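Local coordinates for putative sugar ABC transporter, substrate-binding protein (Clostridium phytofermentans, PDB 4WZZ) that probably serves as the sugar-capturing component of an ABC transporter, and holds L-rhamnose in the cleft between its two lobes, at residues 116-121 with 140-145; 149-154 with 344-349. One frame throughout, in Å; residues are numbered along the deposited sequence.

Contact 1 of 2, residues 116-121 with 140-145; sequences AIAAND and LSLDSA. With RAM (alpha-L-rhamnopyranose), chain B.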
ATOM      1  N   ALA A 116       8.833  -5.398 -11.476  1.00 19.36           N
ATOM      2  CA  ALA A 116       8.490  -5.036 -10.110  1.00 16.43           C
ATOM      3  C   ALA A 116       6.979  -4.979 -10.072  1.00 15.72           C
ATOM      4  O   ALA A 116       6.381  -4.239 -10.839  1.00 17.52           O
ATOM      5  CB  ALA A 116       9.083  -3.671  -9.748  1.00 18.73           C
ATOM      6  N   ILE A 117       6.361  -5.759  -9.193  1.00 16.05           N
ATOM      7  CA  ILE A 117       4.914  -5.870  -9.213  1.00 16.99           C
ATOM      8  C   ILE A 117       4.246  -5.693  -7.845  1.00 14.52           C
ATOM      9  O   ILE A 117       4.715  -6.202  -6.834  1.00 16.13           O
ATOM     10  CB  ILE A 117       4.494  -7.179  -9.866  1.00 17.23           C
ATOM     11  CG1 ILE A 117       2.971  -7.248  -9.988  1.00 16.25           C
ATOM     12  CG2 ILE A 117       5.084  -8.386  -9.126  1.00 21.01           C
ATOM     13  CD1 ILE A 117       2.495  -8.158 -11.111  1.00 21.71           C
ATOM     14  N   ALA A 118       3.148  -4.937  -7.857  1.00 13.79           N
ATOM     15  CA  ALA A 118       2.282  -4.747  -6.698  1.00 13.23           C
ATOM     16  C   ALA A 118       1.071  -5.638  -6.905  1.00 13.33           C
ATOM     17  O   ALA A 118       0.193  -5.338  -7.725  1.00 14.97           O
ATOM     18  CB  ALA A 118       1.857  -3.301  -6.580  1.00 12.82           C
ATOM     19  N   ALA A 119       1.052  -6.760  -6.188  1.00 14.70           N
ATOM     20  CA  ALA A 119       0.152  -7.859  -6.503  1.00 14.24           C
ATOM     21  C   ALA A 119      -1.296  -7.618  -6.165  1.00 16.28           C
ATOM     22  O   ALA A 119      -1.621  -7.160  -5.068  1.00 16.60           O
ATOM     23  CB  ALA A 119       0.623  -9.144  -5.781  1.00 17.12           C
ATOM     24  N   ASN A 120      -2.168  -7.965  -7.103  1.00 14.27           N
ATOM     25  CA  ASN A 120      -3.615  -7.925  -6.866  1.00 13.67           C
ATOM     26  C   ASN A 120      -4.138  -9.222  -6.275  1.00 17.49           C
ATOM     27  O   ASN A 120      -5.301  -9.313  -5.867  1.00 14.83           O
ATOM     28  CB  ASN A 120      -4.358  -7.616  -8.156  1.00 14.40           C
ATOM     29  CG  ASN A 120      -4.177  -6.179  -8.595  1.00 18.70           C
ATOM     30  OD1 ASN A 120      -3.974  -5.291  -7.768  1.00 15.51           O
ATOM     31  ND2 ASN A 120      -4.249  -5.940  -9.891  1.00 14.21           N
ATOM     32  N   ASP A 121      -3.274 -10.226  -6.222  1.00 17.51           N
ATOM     33  CA  ASP A 121      -3.613 -11.522  -5.634  1.00 17.60           C
ATOM     34  C   ASP A 121      -2.291 -12.169  -5.268  1.00 19.99           C
ATOM     35  O   ASP A 121      -1.294 -12.030  -5.997  1.00 20.62           O
ATOM     36  CB  ASP A 121      -4.383 -12.382  -6.632  1.00 20.42           C
ATOM     37  CG  ASP A 121      -4.890 -13.706  -6.026  1.00 25.33           C
ATOM     38  OD1 ASP A 121      -4.079 -14.640  -5.822  1.00 27.19           O
ATOM     39  OD2 ASP A 121      -6.108 -13.810  -5.784  1.00 25.54           O
ATOM     40  N   LEU A 140      10.668  -8.730  -8.666  1.00 21.75           N
ATOM     41  CA  LEU A 140      10.636  -8.060  -7.371  1.00 20.66           C
ATOM     42  C   LEU A 140       9.179  -7.661  -7.129  1.00 20.12           C
ATOM     43  O   LEU A 140       8.425  -7.464  -8.075  1.00 19.33           O
ATOM     44  CB  LEU A 140      11.530  -6.813  -7.434  1.00 26.09           C
ATOM     45  CG  LEU A 140      11.547  -5.828  -6.280  1.00 26.19           C
ATOM     46  CD1 LEU A 140      12.920  -5.227  -6.124  1.00 26.88           C
ATOM     47  CD2 LEU A 140      10.498  -4.732  -6.500  1.00 29.15           C
ATOM     48  N   SER A 141       8.773  -7.578  -5.871  1.00 18.66           N
ATOM     49  CA  SER A 141       7.419  -7.149  -5.572  1.00 17.57           C
ATOM     50  C   SER A 141       7.511  -5.925  -4.674  1.00 18.73           C
ATOM     51  O   SER A 141       8.479  -5.785  -3.928  1.00 18.24           O
ATOM     52  CB  SER A 141       6.674  -8.313  -4.914  1.00 20.80           C
ATOM     53  OG  SER A 141       5.352  -7.994  -4.585  1.00 22.33           O
ATOM     54  N   LEU A 142       6.520  -5.030  -4.772  1.00 16.26           N
ATOM     55  CA  LEU A 142       6.425  -3.856  -3.909  1.00 18.72           C
ATOM     56  C   LEU A 142       4.961  -3.580  -3.588  1.00 13.67           C
ATOM     57  O   LEU A 142       4.072  -3.982  -4.342  1.00 14.55           O
ATOM     58  CB  LEU A 142       7.060  -2.596  -4.524  1.00 14.39           C
ATOM     59  CG  LEU A 142       6.279  -1.827  -5.597  1.00 14.45           C
ATOM     60  CD1 LEU A 142       6.948  -0.501  -5.926  1.00 15.15           C
ATOM     61  CD2 LEU A 142       6.128  -2.662  -6.856  1.00 17.04           C
ATOM     62  N   ASP A 143       4.737  -2.880  -2.475  1.00 12.92           N
ATOM     63  CA  ASP A 143       3.413  -2.343  -2.091  1.00 13.04           C
ATOM     64  C   ASP A 143       2.471  -3.444  -1.629  1.00 13.04           C
ATOM     65  O   ASP A 143       1.908  -3.380  -0.526  1.00 13.82           O
ATOM     66  CB  ASP A 143       2.799  -1.549  -3.251  1.00 12.27           C
ATOM     67  CG  ASP A 143       1.462  -0.932  -2.908  1.00 12.05           C
ATOM     68  OD1 ASP A 143       1.336  -0.320  -1.828  1.00 10.86           O
ATOM     69  OD2 ASP A 143       0.555  -1.055  -3.747  1.00 10.91           O
ATOM     70  N   SER A 144       2.285  -4.443  -2.477  1.00 13.23           N
ATOM     71  CA  SER A 144       1.423  -5.579  -2.178  1.00 13.18           C
ATOM     72  C   SER A 144       2.130  -6.841  -2.677  1.00 14.31           C
ATOM     73  O   SER A 144       2.465  -6.961  -3.860  1.00 14.83           O
ATOM     74  CB  SER A 144       0.061  -5.386  -2.858  1.00 16.77           C
ATOM     75  OG  SER A 144      -0.813  -6.481  -2.619  1.00 14.57           O
ATOM     76  N   ALA A 145       2.384  -7.768  -1.766  1.00 15.76           N
ATOM     77  CA  ALA A 145       3.306  -8.869  -2.061  1.00 16.41           C
ATOM     78  C   ALA A 145       2.692  -9.972  -2.924  1.00 17.66           C
ATOM     79  O   ALA A 145       1.556 -10.403  -2.697  1.00 17.11           O
ATOM     80  CB  ALA A 145       3.830  -9.470  -0.752  1.00 17.05           C
TER
HETATM   81  C1  RAM B 401      -4.222   1.987  -2.365  1.00  9.99           C
HETATM   82  C2  RAM B 401      -3.612   0.690  -2.883  1.00  9.31           C
HETATM   83  C3  RAM B 401      -2.205   0.448  -2.336  1.00  9.34           C
HETATM   84  C4  RAM B 401      -2.158   0.657  -0.827  1.00  8.93           C
HETATM   85  C5  RAM B 401      -2.770   2.007  -0.456  1.00  6.38           C
HETATM   86  C6  RAM B 401      -2.833   2.203   1.050  1.00  7.27           C
HETATM   87  O1  RAM B 401      -3.571   3.055  -2.959  1.00 14.55           O
HETATM   88  O2  RAM B 401      -4.488  -0.323  -2.495  1.00  9.58           O
HETATM   89  O3  RAM B 401      -1.830  -0.872  -2.721  1.00  9.79           O
HETATM   90  O4  RAM B 401      -0.817   0.585  -0.377  1.00  8.74           O
HETATM   91  O5  RAM B 401      -4.072   2.122  -0.963  1.00  8.18           O
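Ser141 and Ser144 both carry their hydroxyl opposite the backbone N (chi1 180° and 179°), and in each case this swings OG across to a carbonyl of the 116-121 segment. Ser144 OG donates to Ala119 O over 2.7 Å, lying in the plane of that carbonyl, and Ala119 N returns a bond to Ser144 O, so the two residues grip each other in both directions beyond the ends of their strands. Ser141 OG gives its proton to Ile117 O at 2.9 Å, nearly along the C=O axis. The same oxygen takes a second bond from Leu142 N, which stands well above the carbonyl plane; two donors thus hold a buried acceptor. Farther back, Ile117 N bonds to Leu140 O in the regular parallel register of strands 114-117 and 138-142. With helix 126-134 between them, these strands form a right-handed beta-alpha-beta crossover of the kind on which periplasmic binding proteins build their lobes. On the face bearing Ala116 and Leu140, the methyl Leu140 CD2 lies 3.7 Å from Ala116 CB, while helix 299-315 packs against Leu140 and Leu142. Past the strand end the chain makes a classic gamma turn: Asp143 has a positive phi (73°) and Ser144 N bonds back to Leu142 O. The Asp143 carboxylate enters the sugar pocket and spans two neighbouring hydroxyls of the rhamnose: O3 donates to Asp143 OD2 over 2.6 Å and O4 to Asp143 OD1 over 2.7 Å. Tyr68 and Gln157 also bond to Asp143 OD1 and probably help to hold the carboxylate in place.

Contact 2 of 2, residues 149-154 with 344-349; sequences NSRKVF and AADGGT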
ATOM      1  N   ASN A 149       7.297 -17.650  -3.488  1.00 25.30           N
ATOM      2  CA  ASN A 149       7.775 -18.422  -4.636  1.00 26.71           C
ATOM      3  C   ASN A 149       7.738 -17.639  -5.938  1.00 28.34           C
ATOM      4  O   ASN A 149       8.234 -18.113  -6.968  1.00 32.28           O
ATOM      5  CB  ASN A 149       6.924 -19.673  -4.818  1.00 31.36           C
ATOM      6  CG  ASN A 149       7.226 -20.734  -3.785  1.00 41.95           C
ATOM      7  OD1 ASN A 149       8.286 -20.717  -3.157  1.00 46.76           O
ATOM      8  ND2 ASN A 149       6.295 -21.664  -3.601  1.00 43.55           N
ATOM      9  N   SER A 150       7.140 -16.454  -5.895  1.00 25.01           N
ATOM     10  CA  SER A 150       6.900 -15.656  -7.087  1.00 27.51           C
ATOM     11  C   SER A 150       7.805 -14.429  -7.173  1.00 29.43           C
ATOM     12  O   SER A 150       7.587 -13.566  -8.023  1.00 36.09           O
ATOM     13  CB  SER A 150       5.428 -15.206  -7.102  1.00 27.37           C
ATOM     14  OG  SER A 150       4.554 -16.322  -7.218  1.00 29.78           O
ATOM     15  N   ARG A 151       8.792 -14.329  -6.289  1.00 24.05           N
ATOM     16  CA  ARG A 151       9.611 -13.118  -6.197  1.00 23.41           C
ATOM     17  C   ARG A 151      10.984 -13.406  -5.604  1.00 24.19           C
ATOM     18  O   ARG A 151      11.190 -14.443  -4.976  1.00 25.65           O
ATOM     19  CB  ARG A 151       8.914 -12.089  -5.293  1.00 24.03           C
ATOM     20  CG  ARG A 151       9.023 -12.447  -3.817  1.00 21.63           C
ATOM     21  CD  ARG A 151       8.289 -11.480  -2.933  1.00 22.23           C
ATOM     22  NE  ARG A 151       8.688 -11.606  -1.523  1.00 20.09           N
ATOM     23  CZ  ARG A 151       7.890 -12.005  -0.530  1.00 24.36           C
ATOM     24  NH1 ARG A 151       6.636 -12.387  -0.748  1.00 19.70           N
ATOM     25  NH2 ARG A 151       8.358 -12.031   0.708  1.00 21.58           N
ATOM     26  N   LYS A 152      11.922 -12.486  -5.793  1.00 25.51           N
ATOM     27  CA  LYS A 152      13.210 -12.593  -5.123  1.00 25.73           C
ATOM     28  C   LYS A 152      13.188 -11.797  -3.816  1.00 25.40           C
ATOM     29  O   LYS A 152      13.916 -12.130  -2.879  1.00 24.65           O
ATOM     30  CB  LYS A 152      14.347 -12.147  -6.049  1.00 25.52           C
ATOM     31  CG  LYS A 152      14.624 -13.157  -7.135  1.00 36.21           C
ATOM     32  CD  LYS A 152      15.802 -12.732  -7.978  1.00 46.09           C
ATOM     33  CE  LYS A 152      16.395 -13.890  -8.739  1.00 47.05           C
ATOM     34  NZ  LYS A 152      17.281 -13.393  -9.832  1.00 42.97           N
ATOM     35  N   VAL A 153      12.331 -10.778  -3.738  1.00 22.22           N
ATOM     36  CA  VAL A 153      12.226  -9.960  -2.537  1.00 21.17           C
ATOM     37  C   VAL A 153      10.973  -9.087  -2.615  1.00 21.70           C
ATOM     38  O   VAL A 153      10.500  -8.804  -3.706  1.00 19.89           O
ATOM     39  CB  VAL A 153      13.466  -9.066  -2.348  1.00 22.80           C
ATOM     40  CG1 VAL A 153      13.557  -7.991  -3.450  1.00 24.48           C
ATOM     41  CG2 VAL A 153      13.496  -8.467  -0.935  1.00 23.24           C
ATOM     42  N   PHE A 154      10.454  -8.696  -1.453  1.00 20.64           N
ATOM     43  CA  PHE A 154       9.308  -7.773  -1.359  1.00 17.65           C
ATOM     44  C   PHE A 154       9.762  -6.464  -0.750  1.00 20.35           C
ATOM     45  O   PHE A 154      10.504  -6.444   0.238  1.00 22.21           O
ATOM     46  CB  PHE A 154       8.200  -8.378  -0.493  1.00 17.27           C
ATOM     47  CG  PHE A 154       6.996  -7.479  -0.322  1.00 17.70           C
ATOM     48  CD1 PHE A 154       6.317  -7.020  -1.428  1.00 17.27           C
ATOM     49  CD2 PHE A 154       6.537  -7.117   0.945  1.00 16.98           C
ATOM     50  CE1 PHE A 154       5.220  -6.205  -1.310  1.00 16.20           C
ATOM     51  CE2 PHE A 154       5.436  -6.292   1.063  1.00 18.85           C
ATOM     52  CZ  PHE A 154       4.779  -5.838  -0.075  1.00 18.57           C
ATOM     53  N   ALA A 344      10.611 -12.544   5.989  1.00 27.05           N
ATOM     54  CA  ALA A 344       9.247 -12.031   6.027  1.00 23.85           C
ATOM     55  C   ALA A 344       8.306 -13.099   6.536  1.00 24.71           C
ATOM     56  O   ALA A 344       8.588 -14.297   6.385  1.00 25.64           O
ATOM     57  CB  ALA A 344       8.821 -11.579   4.618  1.00 22.55           C
ATOM     58  N   ALA A 345       7.188 -12.662   7.123  1.00 25.81           N
ATOM     59  CA  ALA A 345       6.215 -13.576   7.731  1.00 24.22           C
ATOM     60  C   ALA A 345       5.634 -14.547   6.709  1.00 32.44           C
ATOM     61  O   ALA A 345       5.305 -15.678   7.063  1.00 31.50           O
ATOM     62  CB  ALA A 345       5.092 -12.802   8.467  1.00 22.25           C
ATOM     63  N   ASP A 346       5.522 -14.128   5.446  1.00 22.26           N
ATOM     64  CA  ASP A 346       5.001 -15.032   4.422  1.00 26.75           C
ATOM     65  C   ASP A 346       6.018 -16.072   3.948  1.00 26.71           C
ATOM     66  O   ASP A 346       5.738 -16.808   3.004  1.00 28.91           O
ATOM     67  CB  ASP A 346       4.431 -14.281   3.203  1.00 21.67           C
ATOM     68  CG  ASP A 346       5.473 -13.481   2.442  1.00 24.88           C
ATOM     69  OD1 ASP A 346       6.688 -13.669   2.665  1.00 24.12           O
ATOM     70  OD2 ASP A 346       5.044 -12.657   1.585  1.00 25.32           O
ATOM     71  N   GLY A 347       7.190 -16.129   4.574  1.00 28.65           N
ATOM     72  CA  GLY A 347       8.183 -17.139   4.236  1.00 33.12           C
ATOM     73  C   GLY A 347       9.198 -16.671   3.215  1.00 30.21           C
ATOM     74  O   GLY A 347      10.186 -17.353   2.931  1.00 31.33           O
ATOM     75  N   GLY A 348       8.948 -15.498   2.645  1.00 27.19           N
ATOM     76  CA  GLY A 348       9.889 -14.897   1.738  1.00 25.76           C
ATOM     77  C   GLY A 348      10.819 -13.962   2.480  1.00 27.33           C
ATOM     78  O   GLY A 348      11.123 -14.150   3.666  1.00 28.24           O
ATOM     79  N   THR A 349      11.297 -12.960   1.755  1.00 25.49           N
ATOM     80  CA  THR A 349      12.149 -11.947   2.326  1.00 25.26           C
ATOM     81  C   THR A 349      11.544 -10.607   1.959  1.00 26.43           C
ATOM     82  O   THR A 349      10.751 -10.515   1.024  1.00 23.46           O
ATOM     83  CB  THR A 349      13.573 -12.002   1.780  1.00 26.52           C
ATOM     84  OG1 THR A 349      13.567 -11.797   0.362  1.00 27.69           O
ATOM     85  CG2 THR A 349      14.225 -13.354   2.092  1.00 31.20           C
TER
HETATM   86  O   HOH W   1      11.373 -12.748  -1.087  1.00 18.99           O
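Arg151 and Asp346 form a two-pronged, end-on salt bridge between the loop before strand 154-156 and the turn that joins the antiparallel strands 338-343 and 349-352 as a beta hairpin. NH1 of Arg151 reaches Asp346 OD2 at 2.8 Å, and its NH2 meets Asp346 OD1 at 3.0 Å through the syn lone pair. Both oxygens lie near the guanidinium plane, although the two flat groups are twisted 40° apart. Extended from CG to NE, the arginine chain carries its end across to the turn; NH1 also bonds to Thr146 O. Charge is therefore combined with several directed bonds, which should fix the rotation of the guanidinium.

Among the hydrogen bonds to main-chain atoms, Thr349 O is the shared acceptor: Arg151 NH2 approaches at 2.9 Å and Phe154 N at 3.1 Å, from opposite faces of the carbonyl plane. A water receives a proton from Thr349 N at 2.9 Å and has a weak link to Arg151 NE. The hydroxyl of Thr349 is bonded to Gly320 O.

Packing without hydrogen bonds is modest. Phe154 CB lies over one face of the Arg151 guanidinium, offset toward its rim, and Val153 CG2 comes to 3.6 Å from Thr349 OG1, the two side chains crossing at about a right angle.

The turn itself is type I from Ala344 to Gly347, and Asp346 also folds it through an Asx turn: chi1 of 64° sets its carboxylate so that OD1, on its anti side, accepts Gly348 N at 2.9 Å.

In the fold
Along the chain the two contacts follow in series. Contact 1 closes the short loop from strand 114-117 through helix 126-134 to strand 138-142, and ends at residue 145. Contact 2 opens soon afterwards at 149-154 and closes some 190 residues later, once the chain has built the four-stranded parallel sheet of the other lobe and returned to the first. The two loops neither nest nor cross. Their centres lie 11 Å apart, at the ends of strands of one mixed sheet: Ser141 N probably bonds to Val153 O, and the Phe154 ring packs on Ser144 and Ala145. Together they connect the parallel strands beside the rhamnose pocket to the late antiparallel hairpin, whose strand 349-352 runs parallel beside strand 154-156.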